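Local coordinates for ABC transporter substrate-binding protein (PDB 6TFX) that binds the opine mannopinic acid as a periplasmic solute-binding protein and probably hands it to an ABC transporter for import into the cell, at residues A248-L253 with D393-Q398; I255-P260 with R266-L271; R375-P380 with F415-V420; S402-E405 with Q411-N414. All coordinates share one frame; numbering follows the deposited sequence.

The four contacts illustrate how surroundings set chemistry in a solute-binding protein. Contact 1 is buried near the centre of the chain, where a single tyrosine joins strand 240-255 to helix 392-400 beside the ligand pocket. Contact 2, the most distant from the chain centre, packs the end of that strand and the turn after it against helix 265-272 through aliphatic carbons and one arginine. Contacts 3 and 4 are partly buried and made mostly of loops: the first relies on charged and polar side chains near a metal site, the second mainly on backbone atoms. Contact 4 is nested within the loop that contact 3 closes, and Glu405 meets His417 where they touch. Backbone hydrogen bonds link contacts 2 and 3.

Contact 1 of 4, residues A248-L253 with D393-Q398; sequences AELNLL and DYYLTQ. With N72 ((2~{R})-2-[[(3~{R},4~{R},5~{S})-3,4,5,6-tetrakis(oxidanyl)-2-oxidanylidene-hexyl]amino]pentanedioic acid), chain C.
Tyr395 reaches across from its helix and pushes its hydroxyl end between Leu250 and Leu252, and this one ring makes the whole bridge. The packing is close at its tip: Leu252 CD1 lies beside the ring edge, near its plane, 3.9 Å from Tyr395 CE2 and 3.7 Å from Tyr395 OH. Leu250 offers its CB at 4.0 Å from the same OH, while Leu250 O comes to 3.2 Å of Tyr395 OH, also near the ring plane. The hydroxyl is hydrogen-bonded to Ala386 O on the adjoining strand 381-386, so this buried polar end is satisfied. Behind the tip the two backbones stay well apart, Leu250 CA and Tyr395 CA being 10.2 Å from each other.

The alternation of a beta strand divides the labour here. Leu250 and Leu252 turn to the helix, whereas Glu249 and Asn251 belong to the opine pocket of this solute-binding fold. Glu249 has CG anti to the carbonyl carbon (chi1 -64°) and an extended chain, which carries its carboxylate to the ligand. There it accepts two bonds: N72 N donates to Glu249 OE2 at 2.7 Å, and N72 OAD to Glu249 OE1 at 3.0 Å.

The far side of the helix is less enclosed. Asp393 and Thr397 are partly exposed there, and Asp393 OD1 forms a salt bridge with Arg429.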
loop_
_atom_site.group_PDB
_atom_site.type_symbol
_atom_site.label_atom_id
_atom_site.label_comp_id
_atom_site.label_asym_id
_atom_site.label_seq_id
_atom_site.Cartn_x
_atom_site.Cartn_y
_atom_site.Cartn_z
ATOM N N ALA A 248 2.005 5.782 -7.624
ATOM C CA ALA A 248 3.429 5.541 -7.445
ATOM C C ALA A 248 3.696 5.355 -5.951
ATOM O O ALA A 248 3.159 6.091 -5.108
ATOM C CB ALA A 248 4.213 6.716 -7.976
ATOM N N GLU A 249 4.501 4.337 -5.613
ATOM C CA GLU A 249 4.820 4.091 -4.206
ATOM C C GLU A 249 6.138 4.788 -3.881
ATOM O O GLU A 249 7.119 4.598 -4.609
ATOM C CB GLU A 249 4.973 2.575 -3.974
ATOM C CG GLU A 249 3.676 1.824 -4.206
ATOM C CD GLU A 249 3.861 0.346 -3.934
ATOM O OE1 GLU A 249 4.382 -0.363 -4.824
ATOM O OE2 GLU A 249 3.504 -0.100 -2.823
ATOM N N LEU A 250 6.155 5.620 -2.832
ATOM C CA LEU A 250 7.383 6.336 -2.468
ATOM C C LEU A 250 8.219 5.504 -1.527
ATOM O O LEU A 250 7.708 5.049 -0.489
ATOM C CB LEU A 250 7.044 7.670 -1.769
ATOM C CG LEU A 250 8.193 8.502 -1.173
ATOM C CD1 LEU A 250 9.225 8.900 -2.216
ATOM C CD2 LEU A 250 7.654 9.725 -0.473
ATOM N N ASN A 251 9.525 5.389 -1.852
ATOM C CA ASN A 251 10.495 4.677 -1.035
ATOM C C ASN A 251 11.250 5.697 -0.206
ATOM O O ASN A 251 11.704 6.707 -0.758
ATOM C CB ASN A 251 11.500 3.954 -1.941
ATOM C CG ASN A 251 10.799 3.086 -2.956
ATOM O OD1 ASN A 251 10.819 3.363 -4.179
ATOM N ND2 ASN A 251 10.127 2.064 -2.468
ATOM N N LEU A 252 11.373 5.453 1.094
ATOM C CA LEU A 252 12.140 6.353 1.957
ATOM C C LEU A 252 13.017 5.521 2.855
ATOM O O LEU A 252 12.645 4.377 3.167
ATOM C CB LEU A 252 11.224 7.142 2.893
ATOM C CG LEU A 252 10.296 8.162 2.228
ATOM C CD1 LEU A 252 8.827 7.749 2.403
ATOM C CD2 LEU A 252 10.519 9.533 2.832
ATOM N N LEU A 253 14.109 6.121 3.357
ATOM C CA LEU A 253 14.904 5.526 4.441
ATOM C C LEU A 253 14.364 6.211 5.689
ATOM O O LEU A 253 14.600 7.419 5.880
ATOM C CB LEU A 253 16.399 5.898 4.289
ATOM C CG LEU A 253 17.099 5.264 3.116
ATOM C CD1 LEU A 253 18.453 5.954 2.869
ATOM C CD2 LEU A 253 17.307 3.770 3.384
ATOM N N ASP A 393 -2.760 13.993 4.834
ATOM C CA ASP A 393 -3.057 13.505 6.189
ATOM C C ASP A 393 -2.764 12.016 6.362
ATOM O O ASP A 393 -2.308 11.603 7.436
ATOM C CB ASP A 393 -4.544 13.738 6.556
ATOM C CG ASP A 393 -4.857 13.170 7.936
ATOM O OD1 ASP A 393 -4.166 13.556 8.910
ATOM O OD2 ASP A 393 -5.773 12.319 8.039
ATOM N N TYR A 394 -3.021 11.203 5.322
ATOM C CA TYR A 394 -2.824 9.756 5.480
ATOM C C TYR A 394 -1.354 9.404 5.600
ATOM O O TYR A 394 -0.953 8.805 6.599
ATOM C CB TYR A 394 -3.516 8.982 4.337
ATOM C CG TYR A 394 -5.023 9.100 4.483
ATOM C CD1 TYR A 394 -5.710 8.314 5.399
ATOM C CD2 TYR A 394 -5.730 10.100 3.820
ATOM C CE1 TYR A 394 -7.079 8.467 5.606
ATOM C CE2 TYR A 394 -7.107 10.267 4.020
ATOM C CZ TYR A 394 -7.769 9.461 4.936
ATOM O OH TYR A 394 -9.110 9.593 5.182
ATOM N N TYR A 395 -0.546 9.783 4.613
ATOM C CA TYR A 395 0.885 9.431 4.714
ATOM C C TYR A 395 1.501 10.086 5.936
ATOM O O TYR A 395 2.263 9.451 6.664
ATOM C CB TYR A 395 1.630 9.894 3.457
ATOM C CG TYR A 395 2.669 8.896 2.992
ATOM C CD1 TYR A 395 2.319 7.835 2.161
ATOM C CD2 TYR A 395 4.008 9.026 3.359
ATOM C CE1 TYR A 395 3.278 6.934 1.689
ATOM C CE2 TYR A 395 4.976 8.124 2.895
ATOM C CZ TYR A 395 4.604 7.080 2.058
ATOM O OH TYR A 395 5.554 6.173 1.610
ATOM N N LEU A 396 1.162 11.370 6.197
ATOM C CA LEU A 396 1.780 12.049 7.335
ATOM C C LEU A 396 1.419 11.400 8.667
ATOM O O LEU A 396 2.282 11.214 9.522
ATOM C CB LEU A 396 1.390 13.539 7.363
ATOM C CG LEU A 396 1.982 14.369 6.245
ATOM C CD1 LEU A 396 1.334 15.752 6.236
ATOM C CD2 LEU A 396 3.538 14.506 6.381
ATOM N N THR A 397 0.130 11.118 8.875
ATOM C CA THR A 397 -0.268 10.548 10.159
ATOM C C THR A 397 0.360 9.166 10.342
ATOM O O THR A 397 0.868 8.861 11.422
ATOM C CB THR A 397 -1.804 10.475 10.265
ATOM O OG1 THR A 397 -2.329 11.814 10.216
ATOM C CG2 THR A 397 -2.256 9.763 11.535
ATOM N N GLN A 398 0.280 8.321 9.312
ATOM C CA GLN A 398 0.736 6.931 9.481
ATOM C C GLN A 398 2.241 6.765 9.640
ATOM O O GLN A 398 2.697 5.912 10.418
ATOM C CB GLN A 398 0.216 6.099 8.296
ATOM C CG GLN A 398 -1.335 6.064 8.290
ATOM C CD GLN A 398 -1.870 5.204 7.183
ATOM O OE1 GLN A 398 -1.258 4.225 6.786
ATOM N NE2 GLN A 398 -3.056 5.541 6.696
HETATM O OAB N72 C . 11.869 -0.687 -5.845
HETATM C CAF N72 C . 10.985 -0.316 -4.768
HETATM C CAG N72 C . 10.011 -1.419 -4.236
HETATM O OAC N72 C . 9.886 -2.506 -5.095
HETATM C CAH N72 C . 8.754 -0.798 -3.623
HETATM O OAM N72 C . 8.411 0.517 -3.841
HETATM C CAI N72 C . 7.293 -1.203 -3.615
HETATM O OAD N72 C . 6.959 -1.889 -4.801
HETATM C CAJ N72 C . 6.877 -1.813 -2.298
HETATM O OAE N72 C . 7.535 -1.510 -1.270
HETATM C CAK N72 C . 5.704 -2.832 -2.244
HETATM N N N72 C . 4.560 -2.275 -1.563
HETATM C CA N72 C . 4.085 -2.796 -0.337
HETATM C C N72 C . 4.957 -3.757 0.422
HETATM O O N72 C . 5.845 -3.599 1.351
HETATM C CB N72 C . 3.448 -1.675 0.488
HETATM C CG N72 C . 3.345 -1.822 2.007
HETATM C CD N72 C . 2.164 -1.059 2.612
HETATM O OE1 N72 C . 1.090 -0.860 1.958
HETATM O OE2 N72 C . 2.266 -0.641 3.786
HETATM O OXT N72 C . 4.579 -4.859 -0.019
#

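Contact 2 of 4, residues I255-P260 with R266-L271; sequences INITKP and RVRQAL. With EDO (1,2-ethanediol), chain D.
Ile257 lays its CG2 methyl over one face of the Arg268 guanidinium, 3.6 Å above the plane and displaced toward the rim. The methyl is therefore nearer to NE than to the outer nitrogens, with Ile257 CG2 to Arg268 NE at 3.7 Å. A bend at chi3 (-59°) turns the arginine chain back beneath the isoleucine. The group's rotation is fixed by carbonyls, NH1 being hydrogen-bonded to Phe262 O and NH2 to Asn451 O, while a hydrocarbon shields the face.

Ile255 meets the arginine nearer its backbone. Its CG2 crosses Arg268 at an angle and touches CD at 3.9 Å, and its other branch runs past Leu271 in the reverse sense, bringing Ile255 CD1 to 3.9 Å from Leu271 CD2.

The loop bearing Ile257 is a type I turn from Asn256 to Lys259, reinforced by an Asx turn. Asn256 OD1 accepts from Thr258 N at 2.9 Å and from Thr258 OG1 at 2.7 Å, both donors approaching from the same face of the amide plane. The turn lies beside the two-cysteine metal site, the Ile257 side chain being about 5 Å from the magnesium ion at the nearest atoms.

The contact closes the connection from strand 240-255 into helix 265-272. That helix is flanked by helix 314-323, which Ala270 meets, and by Phe358 of strand 358-365 and Ile455 of strand 454-467, both of which touch Leu271.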
loop_
_atom_site.group_PDB
_atom_site.type_symbol
_atom_site.label_atom_id
_atom_site.label_comp_id
_atom_site.label_asym_id
_atom_site.label_seq_id
_atom_site.Cartn_x
_atom_site.Cartn_y
_atom_site.Cartn_z
ATOM N N ILE A 255 14.681 6.734 9.455
ATOM C CA ILE A 255 15.801 6.548 10.407
ATOM C C ILE A 255 15.257 6.621 11.824
ATOM O O ILE A 255 14.641 7.633 12.168
ATOM C CB ILE A 255 16.883 7.655 10.199
ATOM C CG1 ILE A 255 17.463 7.637 8.745
ATOM C CG2 ILE A 255 18.002 7.534 11.258
ATOM C CD1 ILE A 255 18.240 9.020 8.446
ATOM N N ASN A 256 15.573 5.628 12.668
ATOM C CA ASN A 256 15.112 5.687 14.053
ATOM C C ASN A 256 15.974 6.735 14.747
ATOM O O ASN A 256 17.133 6.468 15.091
ATOM C CB ASN A 256 15.199 4.321 14.750
ATOM C CG ASN A 256 14.626 4.358 16.134
ATOM O OD1 ASN A 256 14.584 5.404 16.784
ATOM N ND2 ASN A 256 14.190 3.219 16.623
ATOM N N ILE A 257 15.381 7.932 14.959
ATOM C CA ILE A 257 16.105 9.080 15.536
ATOM C C ILE A 257 16.437 8.919 17.021
ATOM O O ILE A 257 17.129 9.779 17.571
ATOM C CB ILE A 257 15.335 10.390 15.275
ATOM C CG1 ILE A 257 14.007 10.408 16.066
ATOM C CG2 ILE A 257 15.124 10.584 13.729
ATOM C CD1 ILE A 257 13.263 11.754 16.036
ATOM N N THR A 258 15.953 7.846 17.683
ATOM C CA THR A 258 16.238 7.690 19.112
ATOM C C THR A 258 17.442 6.782 19.348
ATOM O O THR A 258 17.855 6.632 20.495
ATOM C CB THR A 258 15.005 7.111 19.846
ATOM O OG1 THR A 258 14.813 5.760 19.449
ATOM C CG2 THR A 258 13.732 7.914 19.596
ATOM N N LYS A 259 17.952 6.113 18.291
ATOM C CA LYS A 259 19.028 5.138 18.484
ATOM C C LYS A 259 20.381 5.663 18.005
ATOM O O LYS A 259 20.559 5.923 16.809
ATOM C CB LYS A 259 18.720 3.812 17.742
ATOM C CG LYS A 259 17.541 3.025 18.300
ATOM C CD LYS A 259 17.298 1.735 17.495
ATOM C CE LYS A 259 16.203 0.904 18.121
ATOM N NZ LYS A 259 15.888 -0.311 17.309
ATOM N N PRO A 260 21.378 5.696 18.895
ATOM C CA PRO A 260 22.729 6.090 18.461
ATOM C C PRO A 260 23.216 5.159 17.351
ATOM O O PRO A 260 22.864 3.967 17.362
ATOM C CB PRO A 260 23.569 5.904 19.728
ATOM C CG PRO A 260 22.583 6.081 20.861
ATOM C CD PRO A 260 21.341 5.391 20.346
ATOM N N ARG A 266 23.659 15.446 12.900
ATOM C CA ARG A 266 24.778 15.521 11.932
ATOM C C ARG A 266 24.988 14.195 11.211
ATOM O O ARG A 266 25.355 14.182 10.032
ATOM C CB ARG A 266 26.060 15.974 12.615
ATOM C CG ARG A 266 25.934 17.395 13.161
ATOM C CD ARG A 266 27.125 17.744 14.039
ATOM N NE ARG A 266 27.166 16.906 15.239
ATOM C CZ ARG A 266 28.021 17.075 16.237
ATOM N NH1 ARG A 266 28.911 18.058 16.198
ATOM N NH2 ARG A 266 27.996 16.260 17.284
ATOM N N VAL A 267 24.782 13.078 11.922
ATOM C CA VAL A 267 24.932 11.747 11.317
ATOM C C VAL A 267 23.810 11.524 10.307
ATOM O O VAL A 267 24.044 10.976 9.229
ATOM C CB VAL A 267 25.018 10.627 12.380
ATOM C CG1 VAL A 267 25.175 9.250 11.726
ATOM C CG2 VAL A 267 26.174 10.892 13.347
ATOM N N ARG A 268 22.582 11.956 10.650
ATOM C CA ARG A 268 21.437 11.800 9.732
ATOM C C ARG A 268 21.662 12.691 8.502
ATOM O O ARG A 268 21.449 12.264 7.359
ATOM C CB ARG A 268 20.121 12.196 10.432
ATOM C CG ARG A 268 19.829 11.314 11.640
ATOM C CD ARG A 268 18.364 11.344 12.061
ATOM N NE ARG A 268 17.882 12.682 12.421
ATOM C CZ ARG A 268 17.928 13.188 13.649
ATOM N NH1 ARG A 268 18.574 12.544 14.615
ATOM N NH2 ARG A 268 17.396 14.376 13.904
ATOM N N GLN A 269 22.098 13.948 8.725
ATOM C CA GLN A 269 22.386 14.860 7.621
ATOM C C GLN A 269 23.475 14.277 6.717
ATOM O O GLN A 269 23.357 14.325 5.488
ATOM C CB GLN A 269 22.846 16.219 8.158
ATOM C CG GLN A 269 21.713 16.999 8.823
ATOM C CD GLN A 269 22.236 18.212 9.563
ATOM O OE1 GLN A 269 23.380 18.240 10.052
ATOM N NE2 GLN A 269 21.391 19.240 9.670
ATOM N N ALA A 270 24.510 13.664 7.334
ATOM C CA ALA A 270 25.578 13.046 6.549
ATOM C C ALA A 270 24.983 11.968 5.629
ATOM O O ALA A 270 25.327 11.912 4.465
ATOM C CB ALA A 270 26.629 12.437 7.468
ATOM N N LEU A 271 24.066 11.133 6.157
ATOM C CA LEU A 271 23.455 10.083 5.328
ATOM C C LEU A 271 22.665 10.702 4.189
ATOM O O LEU A 271 22.808 10.273 3.044
ATOM C CB LEU A 271 22.566 9.158 6.186
ATOM C CG LEU A 271 21.978 7.931 5.490
ATOM C CD1 LEU A 271 23.080 6.998 4.949
ATOM C CD2 LEU A 271 21.074 7.167 6.459
HETATM C C1 EDO D . 16.556 3.971 22.678
HETATM O O1 EDO D . 17.868 4.462 22.465
HETATM C C2 EDO D . 16.385 2.639 21.921
HETATM O O2 EDO D . 15.206 1.982 22.341
#

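Contact 3 of 4, residues R375-P380 with F415-V420; sequences RKDLSP and FSHCNV. With MG (magnesium ion), chain G.
Asp377 presents its carboxylate to the edge of the His417 ring in the polar part of this contact. His417 NE2 donates to Asp377 OD1 over 2.8 Å with an angle of 163° at the hydrogen, and Asp377 OD1 receives it on its syn lone pair. Carboxylate and imidazole are nearly coplanar, their planes 16° apart. The ring's second nitrogen, ND1, is hydrogen-bonded to Glu405 OE2. With a carboxylate at each end, the imidazole is held against rotation, and the neighbouring negative charge would probably favour its cationic form. A water sits between the loops, 2.7 Å from Asp377 OD1 and 2.8 Å from Phe415 O.

The second kind of contact is between an arginine and an aromatic ring. Arg375 runs extended from CG to NE past Phe415, its CG lying near the ring plane, 4.2 Å from Phe415 CE1. Farther along, Phe415 CZ comes over one face of the guanidinium, and the two planes stand 84° apart. The guanidinium is hydrogen-bonded to His371 and Tyr384, both of which bind the opine, so Arg375, itself about 4 Å from the opine at the nearest side-chain atoms, probably helps to position them.

Metal coordination is the third. Cys418 SG binds the magnesium ion at 2.2 Å; Cys453 is the other protein ligand. The 415-420 loop thereby joins two sites, with Phe415 against Tyr384 of the opine pocket and Cys418 in a two-cysteine metal site.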
loop_
_atom_site.group_PDB
_atom_site.type_symbol
_atom_site.label_atom_id
_atom_site.label_comp_id
_atom_site.label_asym_id
_atom_site.label_seq_id
_atom_site.Cartn_x
_atom_site.Cartn_y
_atom_site.Cartn_z
ATOM N N ARG A 375 8.238 -3.916 12.485
ATOM C CA ARG A 375 7.157 -3.493 13.391
ATOM C C ARG A 375 7.442 -3.893 14.856
ATOM O O ARG A 375 6.625 -3.626 15.735
ATOM C CB ARG A 375 5.807 -4.026 12.886
ATOM C CG ARG A 375 5.345 -3.221 11.669
ATOM C CD ARG A 375 4.112 -3.842 11.060
ATOM N NE ARG A 375 3.528 -3.038 9.987
ATOM C CZ ARG A 375 3.994 -2.992 8.746
ATOM N NH1 ARG A 375 5.127 -3.623 8.430
ATOM N NH2 ARG A 375 3.353 -2.286 7.813
ATOM N N LYS A 376 8.601 -4.549 15.101
ATOM C CA LYS A 376 9.091 -4.885 16.435
ATOM C C LYS A 376 10.306 -3.972 16.755
ATOM O O LYS A 376 11.003 -4.195 17.760
ATOM C CB LYS A 376 9.484 -6.365 16.531
ATOM C CG LYS A 376 8.294 -7.304 16.546
ATOM C CD LYS A 376 8.777 -8.745 16.655
ATOM C CE LYS A 376 7.643 -9.737 16.754
ATOM N NZ LYS A 376 8.132 -11.137 16.628
ATOM N N ASP A 377 10.570 -2.963 15.886
ATOM C CA ASP A 377 11.639 -1.966 16.057
ATOM C C ASP A 377 13.014 -2.627 15.986
ATOM O O ASP A 377 13.954 -2.214 16.681
ATOM C CB ASP A 377 11.470 -1.243 17.410
ATOM C CG ASP A 377 11.363 0.249 17.347
ATOM O OD1 ASP A 377 11.612 0.820 16.250
ATOM O OD2 ASP A 377 11.054 0.862 18.400
ATOM N N LEU A 378 13.133 -3.646 15.131
ATOM C CA LEU A 378 14.381 -4.407 15.065
ATOM C C LEU A 378 15.413 -3.853 14.097
ATOM O O LEU A 378 16.538 -4.361 14.090
ATOM C CB LEU A 378 14.107 -5.892 14.778
ATOM C CG LEU A 378 13.345 -6.641 15.886
ATOM C CD1 LEU A 378 12.957 -8.033 15.456
ATOM C CD2 LEU A 378 14.153 -6.721 17.188
ATOM N N SER A 379 15.057 -2.831 13.291
ATOM C CA SER A 379 16.045 -2.273 12.353
ATOM C C SER A 379 16.292 -0.781 12.672
ATOM O O SER A 379 15.308 -0.040 12.861
ATOM C CB SER A 379 15.570 -2.415 10.906
ATOM O OG SER A 379 16.627 -2.139 9.993
ATOM N N PRO A 380 17.561 -0.310 12.658
ATOM C CA PRO A 380 17.831 1.118 12.966
ATOM C C PRO A 380 17.394 2.069 11.858
ATOM O O PRO A 380 17.234 3.275 12.087
ATOM C CB PRO A 380 19.350 1.167 13.127
ATOM C CG PRO A 380 19.859 0.025 12.305
ATOM C CD PRO A 380 18.822 -1.066 12.483
ATOM N N PHE A 415 8.379 4.385 11.647
ATOM C CA PHE A 415 9.637 3.687 11.978
ATOM C C PHE A 415 10.717 4.628 12.458
ATOM O O PHE A 415 11.664 4.178 13.109
ATOM C CB PHE A 415 10.164 2.955 10.744
ATOM C CG PHE A 415 9.186 1.919 10.241
ATOM C CD1 PHE A 415 8.921 0.769 10.986
ATOM C CD2 PHE A 415 8.533 2.090 9.025
ATOM C CE1 PHE A 415 8.005 -0.182 10.527
ATOM C CE2 PHE A 415 7.643 1.120 8.556
ATOM C CZ PHE A 415 7.363 0.011 9.323
ATOM N N SER A 416 10.621 5.913 12.095
ATOM C CA SER A 416 11.644 6.884 12.493
ATOM C C SER A 416 11.459 7.366 13.916
ATOM O O SER A 416 12.373 7.979 14.469
ATOM C CB SER A 416 11.630 8.081 11.543
ATOM O OG SER A 416 10.394 8.766 11.661
ATOM N N HIS A 417 10.266 7.118 14.513
ATOM C CA HIS A 417 9.923 7.622 15.848
ATOM C C HIS A 417 9.836 9.162 15.831
ATOM O O HIS A 417 10.090 9.836 16.832
ATOM C CB HIS A 417 10.859 7.063 16.938
ATOM C CG HIS A 417 10.725 5.575 17.082
ATOM N ND1 HIS A 417 10.102 5.013 18.179
ATOM C CD2 HIS A 417 11.151 4.576 16.268
ATOM C CE1 HIS A 417 10.127 3.701 17.979
ATOM N NE2 HIS A 417 10.765 3.386 16.860
ATOM N N CYS A 418 9.430 9.704 14.661
ATOM C CA CYS A 418 9.269 11.143 14.429
ATOM C C CYS A 418 8.190 11.689 15.394
ATOM O O CYS A 418 7.171 11.029 15.624
ATOM C CB CYS A 418 8.867 11.357 12.972
ATOM S SG CYS A 418 8.503 13.083 12.524
ATOM N N ASN A 419 8.407 12.901 15.936
ATOM C CA ASN A 419 7.393 13.571 16.750
ATOM C C ASN A 419 7.345 15.087 16.453
ATOM O O ASN A 419 6.426 15.771 16.918
ATOM C CB ASN A 419 7.586 13.295 18.247
ATOM C CG ASN A 419 8.861 13.834 18.862
ATOM O OD1 ASN A 419 9.765 14.347 18.189
ATOM N ND2 ASN A 419 8.964 13.714 20.173
ATOM N N VAL A 420 8.255 15.567 15.597
ATOM C CA VAL A 420 8.473 16.998 15.313
ATOM C C VAL A 420 7.278 17.719 14.677
ATOM O O VAL A 420 7.164 18.955 14.823
ATOM C CB VAL A 420 9.766 17.232 14.474
ATOM C CG1 VAL A 420 9.628 16.763 13.016
ATOM C CG2 VAL A 420 10.249 18.687 14.570
HETATM MG MG MG G . 10.622 13.465 12.612
HETATM O O HOH W 1 11.778 1.412 13.628
#

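Contact 4 of 4, residues S402-E405 with Q411-N414; sequences SASE and QVVN
The carboxamide of Asn414 lies against the chain from Ser402 to Glu405. Glu405 CA lies above the amide plane but displaced toward the CB side, 4.1 Å from Asn414 CG, and Asn414 ND2 is 3.9 Å from Ser402 CA. CG is anti to the backbone N (chi1 179°), and the rotation of the amide is set by residues flanking the segments: ND2 is bonded to His401 O and Cys418 O, OD1 to Ser416 OG.

A second flat group, the peptide of Ser404, accepts through its oxygen. Val412 N donates to Ser404 O at 2.8 Å, almost straight at the hydrogen (172°) but tilted 32° from the carbonyl plane. Asn414 N adds a weak bond of 3.4 Å to the same Ser404 O, and Gln411 CA makes a CA-H...O contact with it. Glu405 and Asn414 form a single beta bridge.

Side chains add packing beside these bonds. Val412 CG2 packs on the serine, 3.5 Å from Ser404 OG, whose own polar partner is Thr397 O. Gln411 CB approaches Glu405 O at 3.2 Å.

One carbonyl thus gathers donors from two residues of the returning part of the loop, one of them weakly, and backbone bonding rather than a hydrophobic core probably sets the path of the chain from Gln411 to Asn414 as it leads toward the metal-binding cysteine, Cys418.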
loop_
_atom_site.group_PDB
_atom_site.type_symbol
_atom_site.label_atom_id
_atom_site.label_comp_id
_atom_site.label_asym_id
_atom_site.label_seq_id
_atom_site.Cartn_x
_atom_site.Cartn_y
_atom_site.Cartn_z
ATOM N N SER A 402 3.559 11.034 16.058
ATOM C CA SER A 402 4.082 10.202 17.154
ATOM C C SER A 402 3.121 9.088 17.622
ATOM O O SER A 402 3.593 8.076 18.170
ATOM C CB SER A 402 4.528 11.056 18.340
ATOM O OG SER A 402 3.371 11.567 18.966
ATOM N N ALA A 403 1.803 9.243 17.429
ATOM C CA ALA A 403 0.859 8.197 17.871
ATOM C C ALA A 403 1.110 6.889 17.066
ATOM O O ALA A 403 0.784 5.791 17.518
ATOM C CB ALA A 403 -0.578 8.662 17.649
ATOM N N SER A 404 1.683 7.036 15.860
ATOM C CA SER A 404 1.915 5.897 14.988
ATOM C C SER A 404 3.255 5.195 15.248
ATOM O O SER A 404 3.590 4.245 14.551
ATOM C CB SER A 404 1.853 6.365 13.540
ATOM O OG SER A 404 0.557 6.890 13.264
ATOM N N GLU A 405 4.038 5.703 16.205
ATOM C CA GLU A 405 5.380 5.213 16.546
ATOM C C GLU A 405 5.368 3.729 16.856
ATOM O O GLU A 405 4.482 3.263 17.573
ATOM C CB GLU A 405 5.881 6.038 17.758
ATOM C CG GLU A 405 7.033 5.497 18.565
ATOM C CD GLU A 405 7.517 6.502 19.597
ATOM O OE1 GLU A 405 6.752 7.436 19.929
ATOM O OE2 GLU A 405 8.671 6.368 20.062
ATOM N N GLN A 411 0.364 1.958 17.081
ATOM C CA GLN A 411 1.429 1.982 16.066
ATOM C C GLN A 411 0.927 1.770 14.666
ATOM O O GLN A 411 -0.005 0.996 14.453
ATOM C CB GLN A 411 2.542 0.967 16.361
ATOM C CG GLN A 411 2.153 -0.496 16.166
ATOM C CD GLN A 411 3.386 -1.368 16.321
ATOM O OE1 GLN A 411 4.134 -1.247 17.278
ATOM N NE2 GLN A 411 3.631 -2.245 15.360
ATOM N N VAL A 412 1.555 2.459 13.693
ATOM C CA VAL A 412 1.228 2.200 12.305
ATOM C C VAL A 412 2.565 1.916 11.606
ATOM O O VAL A 412 3.097 0.797 11.737
ATOM C CB VAL A 412 0.355 3.272 11.606
ATOM C CG1 VAL A 412 -0.240 2.715 10.315
ATOM C CG2 VAL A 412 -0.765 3.768 12.525
ATOM N N VAL A 413 3.137 2.944 10.931
ATOM C CA VAL A 413 4.399 2.733 10.209
ATOM C C VAL A 413 5.394 3.886 10.475
ATOM O O VAL A 413 6.219 4.194 9.603
ATOM C CB VAL A 413 4.162 2.491 8.694
ATOM C CG1 VAL A 413 3.654 1.070 8.438
ATOM C CG2 VAL A 413 3.187 3.507 8.108
ATOM N N ASN A 414 5.372 4.442 11.715
ATOM C CA ASN A 414 6.305 5.514 12.054
ATOM C C ASN A 414 7.560 4.833 12.586
ATOM O O ASN A 414 7.770 4.714 13.804
ATOM C CB ASN A 414 5.703 6.522 13.030
ATOM C CG ASN A 414 6.646 7.642 13.429
ATOM O OD1 ASN A 414 7.846 7.654 13.062
ATOM N ND2 ASN A 414 6.117 8.610 14.212
#